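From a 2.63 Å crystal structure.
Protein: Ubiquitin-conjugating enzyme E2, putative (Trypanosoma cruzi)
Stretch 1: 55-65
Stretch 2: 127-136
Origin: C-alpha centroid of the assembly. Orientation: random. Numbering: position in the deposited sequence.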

# COMPACT_ATOMS: atom_id res chain seq x y z
N LYS A 55 2.07 -3.32 -9.21
CA LYS A 55 3.49 -2.94 -9.20
C LYS A 55 3.59 -1.43 -9.03
O LYS A 55 2.84 -0.67 -9.63
N VAL A 56 4.47 -1.01 -8.14
CA VAL A 56 4.48 0.36 -7.63
C VAL A 56 5.91 0.85 -7.53
O VAL A 56 6.83 0.05 -7.32
N LYS A 57 6.09 2.16 -7.70
CA LYS A 57 7.33 2.84 -7.26
C LYS A 57 6.99 3.69 -6.06
O LYS A 57 5.97 4.36 -6.05
N ALA A 58 7.84 3.65 -5.03
CA ALA A 58 7.76 4.66 -3.97
C ALA A 58 8.19 6.04 -4.52
O ALA A 58 8.82 6.11 -5.60
N PRO A 59 7.85 7.13 -3.80
CA PRO A 59 8.26 8.49 -4.19
C PRO A 59 9.79 8.64 -4.25
O PRO A 59 10.49 8.07 -3.40
N ALA A 60 10.30 9.40 -5.23
CA ALA A 60 11.75 9.76 -5.30
C ALA A 60 12.17 10.50 -4.01
O ALA A 60 13.29 10.34 -3.51
N ASP A 61 11.25 11.33 -3.53
CA ASP A 61 11.17 11.88 -2.15
C ASP A 61 11.70 11.00 -0.99
O ASP A 61 12.34 11.52 -0.10
N SER A 62 11.38 9.70 -0.98
CA SER A 62 11.57 8.90 0.22
C SER A 62 12.77 7.94 0.20
O SER A 62 13.34 7.65 -0.85
N VAL A 63 13.12 7.47 1.39
CA VAL A 63 14.14 6.44 1.63
C VAL A 63 13.97 5.22 0.74
O VAL A 63 14.95 4.60 0.30
N TYR A 64 12.69 4.90 0.52
CA TYR A 64 12.19 3.70 -0.21
C TYR A 64 12.15 3.79 -1.75
O TYR A 64 12.05 2.76 -2.42
N GLY A 65 12.20 5.01 -2.29
CA GLY A 65 12.22 5.20 -3.75
C GLY A 65 13.58 5.62 -4.26
O GLY A 65 13.67 6.25 -5.30
N VAL A 127 -2.28 3.83 1.91
CA VAL A 127 -1.32 2.87 2.45
C VAL A 127 0.08 3.13 1.95
O VAL A 127 1.05 3.01 2.73
N LEU A 128 0.18 3.46 0.66
CA LEU A 128 1.48 3.74 0.04
C LEU A 128 2.10 4.96 0.66
O LEU A 128 3.29 4.97 1.00
N ASP A 129 1.29 5.99 0.84
CA ASP A 129 1.72 7.22 1.46
C ASP A 129 2.10 7.02 2.93
O ASP A 129 3.08 7.59 3.45
N ARG A 130 1.28 6.27 3.63
CA ARG A 130 1.50 6.04 5.04
C ARG A 130 2.83 5.35 5.28
O ARG A 130 3.59 5.73 6.14
N VAL A 131 3.10 4.32 4.49
CA VAL A 131 4.29 3.49 4.70
C VAL A 131 5.58 4.09 4.12
O VAL A 131 6.64 4.10 4.78
N PHE A 132 5.49 4.63 2.90
CA PHE A 132 6.66 5.18 2.23
C PHE A 132 7.01 6.61 2.66
O PHE A 132 8.18 7.04 2.56
N SER A 133 5.98 7.36 3.10
CA SER A 133 6.09 8.80 3.32
C SER A 133 5.72 9.31 4.70
O SER A 133 6.37 10.23 5.16
N GLN A 134 4.72 8.74 5.36
CA GLN A 134 4.34 9.27 6.65
C GLN A 134 4.69 8.32 7.78
O GLN A 134 4.06 8.34 8.82
N TYR A 135 5.73 7.54 7.61
CA TYR A 135 6.06 6.52 8.60
C TYR A 135 6.57 7.06 9.93
O TYR A 135 6.33 6.41 10.98
N LYS A 136 7.28 8.21 9.90
CA LYS A 136 7.88 8.82 11.12
C LYS A 136 6.89 9.13 12.23
O LYS A 136 7.27 9.10 13.39

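The contact between the end of the helix and the loop that follows the strand is built around Phe-132. Its CA-to-CB bond runs sideways to stretch 1, but with chi1 at -72° (m) and chi2 at -28° the ring slides in among the loop side chains, and no other residue here loses as much surface to the opposing stretch. Ala-58 points toward the helix and sets its methyl over one face of this ring, with Ala-58 CB 3.5 Å from the centroid of the Phe-132 ring and 18° off the ring normal, a CH-pi contact. A single methyl suits the place, because the ring lies close against the backbone that carries it.

Around the ring the partners are also apolar. Val-56, in the t rotamer and pointing toward the helix from the strand, brings CG1 to the ring edge, 4.4 Å from Phe-132 CE2. The same CG1 lies 3.8 Å from CD2 of Leu-128, one helical turn earlier; with chi1 m and chi2 t, Leu-128 extends the greasy surface toward the strand. Pro-59 adds a rigid ring, its CD 3.8 Å from Phe-132 CB and its CG 3.7 Å from Ser-133 OG, where the chain leaves helical geometry.

Tyr-64 (chi1 m) carries the packing from the phenylalanine to the second tyrosine. Its CG sits 3.6 Å from Phe-132 CD1, the two rings meeting obliquely with planes at 39°. Beyond this, its edge is turned to the face of Tyr-135, with CE2 of Tyr-64 3.9 Å from CE1 of Tyr-135 and planes at 88°. Tyr-135 points toward the loop with chi1 p, and Val-63 packs against its ring, CG2 to Tyr-135 CZ 3.5 Å. A tyrosine serves well in such a position: its ring joins the apolar layer while its hydroxyl can reach polar partners.

No direct hydrogen bond crosses the contact; water makes the polar links. One water donates to both Tyr-64 OH (2.7 Å) and Val-131 O (3.0 Å), tying the loop to a carbonyl near the helix end. Another lies 2.9 Å from Tyr-135 OH and accepts a weak bond from Val-63 N at 3.5 Å. Ser-62 points toward the helix with chi1 p, its CB 3.1 Å from Phe-132 O, yet its hydroxyl serves its own loop: Ser-62 OG donates weakly to Pro-59 O (3.3 Å) and weakly accepts from Tyr-64 N (3.4 Å). A small polar side chain thus braces the turn while fitting close against the helix end.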

# COMPACT_ATOMS: atom_id res chain seq x y z
CB LYS A 55 4.21 -3.38 -10.46
CG LYS A 55 4.19 -4.89 -10.67
CD LYS A 55 5.17 -5.33 -11.77
CE LYS A 55 4.96 -6.74 -12.29
NZ LYS A 55 5.72 -6.90 -13.57
CB VAL A 56 3.81 0.44 -6.23
CG1 VAL A 56 3.95 1.83 -5.63
CG2 VAL A 56 2.33 0.04 -6.29
CB LYS A 57 7.89 3.73 -8.36
CG LYS A 57 8.27 2.98 -9.64
CD LYS A 57 9.50 2.11 -9.44
CE LYS A 57 9.57 1.02 -10.50
NZ LYS A 57 9.87 1.56 -11.85
CB ALA A 58 8.61 4.26 -2.79
CB PRO A 59 7.73 9.35 -3.04
CG PRO A 59 6.69 8.54 -2.36
CD PRO A 59 7.19 7.14 -2.48
CB ALA A 60 12.02 10.61 -6.52
CB ASP A 61 9.68 12.13 -1.84
CG ASP A 61 9.41 13.46 -1.19
OD1 ASP A 61 9.70 14.52 -1.82
OD2 ASP A 61 8.85 13.44 -0.07
CB SER A 62 10.27 8.13 0.54
OG SER A 62 10.10 7.00 -0.29
CB VAL A 63 14.08 5.94 3.11
CG1 VAL A 63 15.34 6.32 3.88
CG2 VAL A 63 12.84 6.43 3.85
CB TYR A 64 10.75 3.41 0.25
CG TYR A 64 10.65 3.06 1.72
CD1 TYR A 64 10.93 1.78 2.17
CD2 TYR A 64 10.28 4.01 2.66
CE1 TYR A 64 10.84 1.45 3.50
CE2 TYR A 64 10.20 3.69 4.00
CZ TYR A 64 10.48 2.41 4.41
OH TYR A 64 10.38 2.06 5.74
CB VAL A 127 -1.64 1.43 2.07
CG1 VAL A 127 -0.42 0.54 2.28
CG2 VAL A 127 -2.85 0.92 2.88
CB LEU A 128 1.33 3.94 -1.45
CG LEU A 128 0.87 2.72 -2.26
CD1 LEU A 128 0.40 3.17 -3.64
CD2 LEU A 128 1.98 1.69 -2.34
CB ASP A 129 0.61 8.26 1.36
CG ASP A 129 0.85 9.46 2.26
OD1 ASP A 129 1.90 10.15 2.08
OD2 ASP A 129 0.01 9.68 3.16
CB ARG A 130 0.32 5.23 5.62
CG ARG A 130 0.50 4.76 7.03
CD ARG A 130 0.69 5.89 7.99
NE ARG A 130 0.82 5.34 9.33
CZ ARG A 130 1.24 6.03 10.39
NH1 ARG A 130 1.59 7.31 10.26
NH2 ARG A 130 1.31 5.44 11.58
CB VAL A 131 4.03 2.11 4.14
CG1 VAL A 131 5.30 1.25 4.16
CG2 VAL A 131 2.91 1.47 4.97
CB PHE A 132 6.41 5.15 0.71
CG PHE A 132 6.45 3.78 0.09
CD1 PHE A 132 7.20 2.74 0.65
CD2 PHE A 132 5.77 3.54 -1.10
CE1 PHE A 132 7.26 1.50 0.06
CE2 PHE A 132 5.84 2.30 -1.70
CZ PHE A 132 6.59 1.28 -1.13
CB SER A 133 5.32 9.55 2.25
OG SER A 133 6.13 9.60 1.10
CB GLN A 134 2.84 9.59 6.71
CG GLN A 134 2.31 10.49 5.58
CD GLN A 134 2.93 11.90 5.51
OE1 GLN A 134 3.57 12.38 6.46
NE2 GLN A 134 2.70 12.60 4.38
CB TYR A 135 7.07 5.51 8.05
CG TYR A 135 8.32 6.14 7.49
CD1 TYR A 135 8.34 6.61 6.17
CD2 TYR A 135 9.46 6.28 8.26
CE1 TYR A 135 9.47 7.20 5.63
CE2 TYR A 135 10.61 6.86 7.73
CZ TYR A 135 10.61 7.31 6.41
OH TYR A 135 11.74 7.88 5.86
CB LYS A 136 8.67 10.11 10.80
CG LYS A 136 9.96 9.89 10.02
CD LYS A 136 10.93 11.06 10.12
CE LYS A 136 11.99 11.05 9.00
NZ LYS A 136 11.62 11.57 7.64
O HOH W 1 10.98 9.26 3.42
O HOH W 2 7.90 2.38 6.85